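Side-chain contacts in ganglioside-induced differentiation-associated protein 2 (Homo sapiens, PDB 4UML), which is of not fully settled function, but carries in this piece a macro domain, a fold that in many relatives binds ADP-ribose or its derivatives: residues 48-51 against 52-55; 82-85 against 86-89; 191-194 against 195-199; 207-210 against 211-214. All coordinates share one frame; numbering follows the deposited sequence.

Contact 1: residues 48-51 against 52-55; sequences LYNK and DVNG
N50 and V53 meet at the N-cap of the short helix 51-54, which leads into strand 57-61 of the macro domain. N50 stands right before the helix, and asparagine suits that place because its short amide can fold back onto backbone N-H groups that have no carbonyl of an earlier turn to pair with. Followed outward, its CB comes only to 4.2 Å from V53 CB. CG lies anti to the backbone N (chi1 177°), which carries the amide forward beside the first turn, where CG packs 3.5 Å from V53 CG2. At the tip the two branches divide the work. OD1 accepts the backbone N-H of V53, with V53 N 3.1 Å from N50 OD1, an almost straight bond whose N-H comes from above the plane of the amide, well off the directions of its lone pairs. ND2 rests against V53 CG2, 3.3 Å away, the two side chains crossing at about a right angle. The branched valine thus lays one methyl against the amide and packs the other, CG1, on R191 and L194 of helix 179-197.

The backbone completes the turn: N54 N donates to N50 O at 3.0 Å, and G55 N to K51 O. K51 and D52 are exposed, as fits charged residues on an outer first turn. N54, more deeply placed, gives its ND2 to the carbonyl of P225, so the loop near the C-terminus is tied to this helix. Its other branch reaches back to the cap through a water, which donates to N54 OD1 at 2.7 Å and accepts from N50 N at 2.9 Å.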
loop_
_atom_site.group_PDB
_atom_site.type_symbol
_atom_site.label_atom_id
_atom_site.label_comp_id
_atom_site.label_asym_id
_atom_site.label_seq_id
_atom_site.Cartn_x
_atom_site.Cartn_y
_atom_site.Cartn_z
ATOM N N LEU A 48 0.198 12.425 -18.386
ATOM C CA LEU A 48 1.217 12.316 -19.419
ATOM C C LEU A 48 2.145 11.119 -19.142
ATOM O O LEU A 48 2.490 10.813 -17.986
ATOM C CB LEU A 48 2.040 13.621 -19.487
ATOM C CG LEU A 48 1.264 14.960 -19.530
ATOM C CD1 LEU A 48 2.218 16.154 -19.459
ATOM C CD2 LEU A 48 0.336 15.047 -20.754
ATOM N N TYR A 49 2.527 10.432 -20.213
ATOM C CA TYR A 49 3.639 9.491 -20.181
ATOM C C TYR A 49 4.782 10.037 -19.324
ATOM O O TYR A 49 5.214 11.175 -19.507
ATOM C CB TYR A 49 4.176 9.260 -21.595
ATOM C CG TYR A 49 5.414 8.410 -21.608
ATOM C CD1 TYR A 49 5.318 7.050 -21.405
ATOM C CD2 TYR A 49 6.686 8.969 -21.803
ATOM C CE1 TYR A 49 6.443 6.247 -21.406
ATOM C CE2 TYR A 49 7.823 8.169 -21.801
ATOM C CZ TYR A 49 7.685 6.800 -21.602
ATOM O OH TYR A 49 8.746 5.933 -21.579
ATOM N N ASN A 50 5.267 9.234 -18.383
ATOM C CA ASN A 50 6.420 9.644 -17.575
ATOM C C ASN A 50 7.240 8.401 -17.244
ATOM O O ASN A 50 6.891 7.633 -16.342
ATOM C CB ASN A 50 5.949 10.387 -16.329
ATOM C CG ASN A 50 7.086 10.788 -15.416
ATOM O OD1 ASN A 50 8.148 10.173 -15.410
ATOM N ND2 ASN A 50 6.849 11.795 -14.609
ATOM N N LYS A 51 8.306 8.200 -18.019
ATOM C CA LYS A 51 9.106 6.968 -17.989
ATOM C C LYS A 51 9.669 6.682 -16.605
ATOM O O LYS A 51 9.721 5.538 -16.148
ATOM C CB LYS A 51 10.279 7.087 -18.981
ATOM C CG LYS A 51 11.271 5.938 -18.898
ATOM C CD LYS A 51 12.122 5.807 -20.149
ATOM C CE LYS A 51 12.602 4.371 -20.285
ATOM N NZ LYS A 51 13.511 4.195 -21.450
ATOM N N ASP A 52 10.133 7.748 -15.986
ATOM C CA ASP A 52 10.786 7.703 -14.701
ATOM C C ASP A 52 9.811 7.197 -13.610
ATOM O O ASP A 52 10.148 6.318 -12.825
ATOM C CB ASP A 52 11.302 9.109 -14.385
ATOM C CG ASP A 52 11.898 9.221 -13.009
ATOM O OD1 ASP A 52 13.046 8.768 -12.815
ATOM O OD2 ASP A 52 11.218 9.777 -12.121
ATOM N N VAL A 53 8.602 7.745 -13.591
ATOM C CA VAL A 53 7.554 7.333 -12.642
ATOM C C VAL A 53 7.114 5.885 -12.895
ATOM O O VAL A 53 6.956 5.096 -11.950
ATOM C CB VAL A 53 6.372 8.326 -12.698
ATOM C CG1 VAL A 53 5.159 7.812 -11.955
ATOM C CG2 VAL A 53 6.808 9.662 -12.122
ATOM N N ASN A 54 6.965 5.513 -14.165
ATOM C CA ASN A 54 6.554 4.166 -14.515
ATOM C C ASN A 54 7.503 3.091 -14.075
ATOM O O ASN A 54 7.078 1.947 -13.882
ATOM C CB ASN A 54 6.404 4.007 -16.024
ATOM C CG ASN A 54 5.165 4.685 -16.571
ATOM O OD1 ASN A 54 4.451 5.428 -15.868
ATOM N ND2 ASN A 54 4.897 4.431 -17.841
ATOM N N GLY A 55 8.795 3.433 -14.035
ATOM C CA GLY A 55 9.839 2.504 -13.638
ATOM C C GLY A 55 9.829 2.194 -12.141
ATOM O O GLY A 55 10.394 1.194 -11.721
HETATM O O HOH W 1 3.366 7.483 -17.145
#

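Contact 2: residues 82-85 against 86-89; sequences DKNP and VSES
D82 lies against S87 through its backbone: the carbonyl O of D82 is 3.6 Å from S87 CB, so the loop passes beside the first turn of helix 85-94. The carboxylate of D82 reaches to the cap residue: its OD2 accepts from N84 ND2 at 3.0 Å, nearly straight and in the amide plane of N84, while OD1 forms a salt bridge with K174.

After K83, whose carbonyl also binds K174, comes N84, the N-cap. Its CG sits in the crowded position between backbone N and carbonyl carbon (chi1 71°), which swings the amide over the start of the helix. N84 OD1 grips two backbone N-H groups. S87 N donates to N84 OD1 at 3.1 Å, from above the carbonyl plane. V86 N lies 2.8 Å from N84 OD1, in a weak, bent bond. ND2 is held by D82 and by the carbonyl of T75, which fixes the rotation of the amide and keeps OD1 facing the helix. N84 O accepts from E88 N at 2.9 Å, closing the first turn.

P85 follows naturally as the first helical residue, since a proline lacks an N-H and none is needed there. Its O receives a weak bond from S89 N, whereas S89 OG has D63 as its stronger partner. S87 OG binds N74. The whole is an asparagine N-cap whose amide is held by D82 in the loop and by T75 at the end of strand 71-75 of the macro domain.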
loop_
_atom_site.group_PDB
_atom_site.type_symbol
_atom_site.label_atom_id
_atom_site.label_comp_id
_atom_site.label_asym_id
_atom_site.label_seq_id
_atom_site.Cartn_x
_atom_site.Cartn_y
_atom_site.Cartn_z
ATOM N N ASP A 82 -7.636 -5.808 14.037
ATOM C CA ASP A 82 -8.514 -6.361 13.012
ATOM C C ASP A 82 -7.993 -7.683 12.506
ATOM O O ASP A 82 -6.792 -7.832 12.269
ATOM C CB ASP A 82 -8.630 -5.397 11.833
ATOM C CG ASP A 82 -9.777 -5.710 10.937
ATOM O OD1 ASP A 82 -10.883 -5.852 11.477
ATOM O OD2 ASP A 82 -9.621 -5.766 9.694
ATOM N N LYS A 83 -8.894 -8.646 12.332
ATOM C CA LYS A 83 -8.563 -9.907 11.695
ATOM C C LYS A 83 -8.969 -9.813 10.248
ATOM O O LYS A 83 -10.150 -9.738 9.954
ATOM C CB LYS A 83 -9.275 -11.086 12.385
ATOM C CG LYS A 83 -9.036 -11.167 13.889
ATOM N N ASN A 84 -7.994 -9.784 9.340
ATOM C CA ASN A 84 -8.248 -9.833 7.895
ATOM C C ASN A 84 -7.060 -10.524 7.239
ATOM O O ASN A 84 -6.023 -10.681 7.858
ATOM C CB ASN A 84 -8.521 -8.409 7.329
ATOM C CG ASN A 84 -7.273 -7.532 7.292
ATOM O OD1 ASN A 84 -6.348 -7.813 6.540
ATOM N ND2 ASN A 84 -7.229 -6.499 8.120
ATOM N N PRO A 85 -7.208 -10.974 6.008
ATOM C CA PRO A 85 -6.156 -11.757 5.378
ATOM C C PRO A 85 -4.764 -11.073 5.365
ATOM O O PRO A 85 -3.727 -11.736 5.492
ATOM C CB PRO A 85 -6.664 -11.909 3.953
ATOM C CG PRO A 85 -8.135 -11.746 4.041
ATOM C CD PRO A 85 -8.337 -10.723 5.093
ATOM N N VAL A 86 -4.741 -9.751 5.205
ATOM C CA VAL A 86 -3.483 -9.024 5.166
ATOM C C VAL A 86 -2.821 -9.079 6.526
ATOM O O VAL A 86 -1.680 -9.577 6.655
ATOM C CB VAL A 86 -3.695 -7.565 4.674
ATOM C CG1 VAL A 86 -2.464 -6.718 4.957
ATOM C CG2 VAL A 86 -4.016 -7.576 3.199
ATOM N N SER A 87 -3.554 -8.632 7.556
ATOM C CA SER A 87 -3.069 -8.604 8.919
ATOM C C SER A 87 -2.702 -9.977 9.454
ATOM O O SER A 87 -1.797 -10.096 10.279
ATOM C CB SER A 87 -4.114 -8.013 9.862
ATOM O OG SER A 87 -4.299 -6.632 9.608
ATOM N N GLU A 88 -3.444 -10.989 9.040
ATOM C CA GLU A 88 -3.153 -12.350 9.494
ATOM C C GLU A 88 -1.731 -12.770 9.082
ATOM O O GLU A 88 -0.973 -13.278 9.901
ATOM C CB GLU A 88 -4.173 -13.339 8.937
ATOM C CG GLU A 88 -5.522 -13.293 9.633
ATOM C CD GLU A 88 -6.496 -14.314 9.057
ATOM O OE1 GLU A 88 -6.260 -15.530 9.277
ATOM O OE2 GLU A 88 -7.488 -13.906 8.387
ATOM N N SER A 89 -1.370 -12.560 7.819
ATOM C CA SER A 89 0.004 -12.899 7.369
ATOM C C SER A 89 1.045 -12.060 8.037
ATOM O O SER A 89 2.061 -12.576 8.497
ATOM C CB SER A 89 0.164 -12.689 5.882
ATOM O OG SER A 89 -0.872 -13.358 5.239
#

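Contact 3: residues 191-194 against 195-199; sequences RRFL and EIHGE
R191 and E195, one helical turn apart, form a salt bridge on helix 179-197. E195 OE2 takes the NE of R191 at 2.7 Å and, more weakly, its NH2 at 2.9 Å, sitting at the edge of the guanidinium while the two planes stand 86° apart. A bend at chi2 (66°) in R191 brings NE across to the extended glutamate. The long arginine also reaches further, giving NH1 to Y223 O and NH2 to L48 O, so it ties this helix to the end of helix 210-223 and to the loop before helix 51-54. A leucine here would probably leave E195 without its charged mate and the carbonyls of L48 and Y223 without these donors.

Behind the charges, backbone bonds of the helix continue, with H197 N on F193 O at 2.8 Å. One turn apart, F193 and H197 meet through carbon atoms: H197 CB lies over one face of the phenylalanine ring, 3.9 Å from its centroid, a CH-pi contact. The two rings are tilted by 30° and slid apart, barely overlapping. F193 also packs on L154 and K158 of helix 139-159. Such i to i+4 pairs, one ionic and one aromatic, stitch the C-terminal turns of the helix in the beta-alpha-beta unit between strands 164-167 and 203-208.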
loop_
_atom_site.group_PDB
_atom_site.type_symbol
_atom_site.label_atom_id
_atom_site.label_comp_id
_atom_site.label_asym_id
_atom_site.label_seq_id
_atom_site.Cartn_x
_atom_site.Cartn_y
_atom_site.Cartn_z
ATOM N N ARG A 191 0.368 8.104 -8.060
ATOM C CA ARG A 191 0.850 8.810 -9.272
ATOM C C ARG A 191 1.296 10.228 -8.911
ATOM O O ARG A 191 2.445 10.598 -9.148
ATOM C CB ARG A 191 -0.200 8.797 -10.380
ATOM C CG ARG A 191 0.087 9.759 -11.529
ATOM C CD ARG A 191 1.338 9.344 -12.277
ATOM N NE ARG A 191 1.865 10.380 -13.184
ATOM C CZ ARG A 191 2.156 10.215 -14.481
ATOM N NH1 ARG A 191 1.930 9.073 -15.137
ATOM N NH2 ARG A 191 2.671 11.239 -15.146
ATOM N N ARG A 192 0.407 10.976 -8.277
ATOM C CA ARG A 192 0.633 12.375 -7.993
ATOM C C ARG A 192 1.762 12.569 -7.031
ATOM O O ARG A 192 2.555 13.522 -7.157
ATOM C CB ARG A 192 -0.637 13.031 -7.475
ATOM C CG ARG A 192 -1.707 13.100 -8.544
ATOM C CD ARG A 192 -3.003 13.674 -8.021
ATOM N NE ARG A 192 -3.955 13.899 -9.120
ATOM C CZ ARG A 192 -5.271 14.077 -8.975
ATOM N NH1 ARG A 192 -5.834 14.057 -7.768
ATOM N NH2 ARG A 192 -6.037 14.268 -10.048
ATOM N N PHE A 193 1.869 11.666 -6.071
ATOM C CA PHE A 193 2.983 11.725 -5.137
ATOM C C PHE A 193 4.295 11.402 -5.827
ATOM O O PHE A 193 5.330 12.000 -5.506
ATOM C CB PHE A 193 2.775 10.738 -3.981
ATOM C CG PHE A 193 3.958 10.603 -3.078
ATOM C CD1 PHE A 193 4.952 9.681 -3.360
ATOM C CD2 PHE A 193 4.058 11.375 -1.923
ATOM C CE1 PHE A 193 6.042 9.533 -2.516
ATOM C CE2 PHE A 193 5.147 11.232 -1.068
ATOM C CZ PHE A 193 6.148 10.315 -1.374
ATOM N N LEU A 194 4.299 10.427 -6.726
ATOM C CA LEU A 194 5.549 10.074 -7.349
ATOM C C LEU A 194 6.024 11.177 -8.318
ATOM O O LEU A 194 7.225 11.359 -8.501
ATOM C CB LEU A 194 5.447 8.746 -8.079
ATOM C CG LEU A 194 5.482 7.468 -7.236
ATOM C CD1 LEU A 194 5.205 6.261 -8.107
ATOM C CD2 LEU A 194 6.827 7.303 -6.561
ATOM N N GLU A 195 5.079 11.880 -8.933
ATOM C CA GLU A 195 5.396 12.979 -9.836
ATOM C C GLU A 195 6.216 14.037 -9.114
ATOM O O GLU A 195 7.217 14.483 -9.635
ATOM C CB GLU A 195 4.121 13.617 -10.395
ATOM C CG GLU A 195 3.598 12.973 -11.650
ATOM C CD GLU A 195 2.249 13.530 -12.072
ATOM O OE1 GLU A 195 1.691 14.439 -11.406
ATOM O OE2 GLU A 195 1.726 13.039 -13.079
ATOM N N ILE A 196 5.787 14.416 -7.913
ATOM C CA ILE A 196 6.474 15.439 -7.131
ATOM C C ILE A 196 7.638 14.899 -6.296
ATOM O O ILE A 196 8.732 15.469 -6.332
ATOM C CB ILE A 196 5.501 16.180 -6.200
ATOM C CG1 ILE A 196 4.581 17.101 -7.012
ATOM C CG2 ILE A 196 6.268 16.999 -5.170
ATOM C CD1 ILE A 196 3.491 16.406 -7.807
ATOM N N HIS A 197 7.412 13.817 -5.543
ATOM C CA HIS A 197 8.387 13.333 -4.548
ATOM C C HIS A 197 9.110 12.041 -4.924
ATOM O O HIS A 197 9.691 11.366 -4.070
ATOM C CB HIS A 197 7.704 13.108 -3.205
ATOM C CG HIS A 197 6.917 14.278 -2.719
ATOM N ND1 HIS A 197 7.489 15.319 -2.022
ATOM C CD2 HIS A 197 5.599 14.568 -2.816
ATOM C CE1 HIS A 197 6.559 16.209 -1.724
ATOM N NE2 HIS A 197 5.403 15.777 -2.194
ATOM N N GLY A 198 9.095 11.704 -6.200
ATOM C CA GLY A 198 9.611 10.426 -6.643
ATOM C C GLY A 198 11.096 10.186 -6.447
ATOM O O GLY A 198 11.500 9.049 -6.197
ATOM N N GLU A 199 11.920 11.223 -6.582
ATOM C CA GLU A 199 13.373 11.031 -6.674
ATOM C C GLU A 199 13.979 10.145 -5.589
ATOM O O GLU A 199 14.855 9.335 -5.884
ATOM C CB GLU A 199 14.094 12.378 -6.704
ATOM C CG GLU A 199 14.161 12.991 -8.093
ATOM C CD GLU A 199 15.494 13.658 -8.358
ATOM O OE1 GLU A 199 16.536 13.013 -8.104
ATOM O OE2 GLU A 199 15.503 14.824 -8.813
#

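Contact 4: residues 207-210 against 211-214; sequences AVSD and LEEG
A capping box joins S209 and E212 where strand 203-208 of the macro-domain sheet gives way to helix 210-223. S209 is the N-cap, and serine suits it because a short hydroxyl can serve the helix start in both directions. With OG between its backbone N and carbonyl carbon (chi1 68°), the hydroxyl accepts only a weak bond from L211 N, 3.4 Å away, and donates to E212 OE1 at 2.6 Å. That same OE1 also accepts S209 N at 2.8 Å, the hallmark of the box; the two donors come from opposite faces of the carboxylate plane. The glutamate bends at chi2 (98°) to fold back over the cap. An alanine in its place is likely to leave S209 N and OG without their common acceptor and so weaken the joint between strand and helix.

S209 O receives both E212 N and E213 N, each at 3.1 Å, one from above its plane and the other almost end-on. V208, still in the strand, rests its CG2 on E213 CB at 3.8 Å, the branched valine bringing a methyl close to the helix backbone. K61 lies nearby, in a long and weak ion pair with D210, whose OD1 stands 4.2 Å from the like-charged E213 OE1.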
loop_
_atom_site.group_PDB
_atom_site.type_symbol
_atom_site.label_atom_id
_atom_site.label_comp_id
_atom_site.label_asym_id
_atom_site.label_seq_id
_atom_site.Cartn_x
_atom_site.Cartn_y
_atom_site.Cartn_z
ATOM N N ALA A 207 0.840 -4.915 -4.015
ATOM C CA ALA A 207 0.591 -6.328 -3.773
ATOM C C ALA A 207 -0.902 -6.612 -3.820
ATOM O O ALA A 207 -1.683 -6.027 -3.043
ATOM C CB ALA A 207 1.129 -6.738 -2.419
ATOM N N VAL A 208 -1.304 -7.507 -4.717
ATOM C CA VAL A 208 -2.721 -7.809 -4.929
ATOM C C VAL A 208 -3.004 -9.310 -4.826
ATOM O O VAL A 208 -2.103 -10.115 -4.913
ATOM C CB VAL A 208 -3.228 -7.270 -6.272
ATOM C CG1 VAL A 208 -3.120 -5.751 -6.299
ATOM C CG2 VAL A 208 -2.521 -7.889 -7.473
ATOM N N SER A 209 -4.259 -9.672 -4.599
ATOM C CA SER A 209 -4.688 -11.071 -4.718
ATOM C C SER A 209 -5.499 -11.199 -5.988
ATOM O O SER A 209 -5.665 -10.231 -6.725
ATOM C CB SER A 209 -5.527 -11.500 -3.517
ATOM O OG SER A 209 -6.777 -10.827 -3.526
ATOM N N ASP A 210 -6.004 -12.400 -6.259
ATOM C CA ASP A 210 -6.801 -12.633 -7.474
ATOM C C ASP A 210 -8.047 -11.770 -7.488
ATOM O O ASP A 210 -8.500 -11.336 -8.543
ATOM C CB ASP A 210 -7.172 -14.116 -7.610
ATOM C CG ASP A 210 -5.976 -14.979 -7.987
ATOM O OD1 ASP A 210 -5.384 -14.739 -9.066
ATOM O OD2 ASP A 210 -5.620 -15.884 -7.204
ATOM N N LEU A 211 -8.583 -11.501 -6.308
ATOM C CA LEU A 211 -9.724 -10.618 -6.177
ATOM C C LEU A 211 -9.488 -9.263 -6.884
ATOM O O LEU A 211 -10.363 -8.791 -7.624
ATOM C CB LEU A 211 -10.059 -10.443 -4.688
ATOM C CG LEU A 211 -11.251 -9.565 -4.283
ATOM C CD1 LEU A 211 -12.570 -10.045 -4.881
ATOM C CD2 LEU A 211 -11.362 -9.510 -2.764
ATOM N N GLU A 212 -8.305 -8.656 -6.701
ATOM C CA GLU A 212 -8.082 -7.263 -7.153
ATOM C C GLU A 212 -7.263 -7.076 -8.411
ATOM O O GLU A 212 -7.350 -6.033 -9.034
ATOM C CB GLU A 212 -7.424 -6.421 -6.030
ATOM C CG GLU A 212 -8.133 -6.503 -4.683
ATOM C CD GLU A 212 -7.484 -7.489 -3.741
ATOM O OE1 GLU A 212 -6.735 -8.374 -4.230
ATOM O OE2 GLU A 212 -7.707 -7.363 -2.519
ATOM N N GLU A 213 -6.449 -8.071 -8.785
ATOM C CA GLU A 213 -5.485 -7.923 -9.891
ATOM C C GLU A 213 -6.070 -7.316 -11.172
ATOM O O GLU A 213 -5.531 -6.362 -11.729
ATOM C CB GLU A 213 -4.829 -9.294 -10.199
ATOM C CG GLU A 213 -3.783 -9.268 -11.303
ATOM C CD GLU A 213 -3.065 -10.602 -11.478
ATOM O OE1 GLU A 213 -3.708 -11.667 -11.371
ATOM O OE2 GLU A 213 -1.844 -10.593 -11.722
ATOM N N GLY A 214 -7.181 -7.870 -11.653
ATOM C CA GLY A 214 -7.799 -7.405 -12.910
ATOM C C GLY A 214 -8.156 -5.924 -12.900
ATOM O O GLY A 214 -7.936 -5.213 -13.874
HETATM O O HOH W 2 -8.489 -10.416 -10.790
#

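Overall arrangement
Three of the four contacts cap helix starts, while contact 3 lies near the C-terminal end of a helix. Contacts 1 and 3 form one neighbourhood, their centres about 10 Å apart, joined through R191 and by V53 packing on helix 179-197; N50 CB also lies 3.6 Å from R191 NH2. Contact 2 lies on the opposite side of the chain's centre, about 33 Å from contact 1 and 29 Å from contact 3, centre to centre. Contact 4 is nearer to contact 2 (centres about 16 Å apart, nearest atoms about 7 Å) than to contacts 1 and 3. Strand 203-208 follows helix 179-197, linking contacts 3 and 4 along the chain. All four lie within the macro domain.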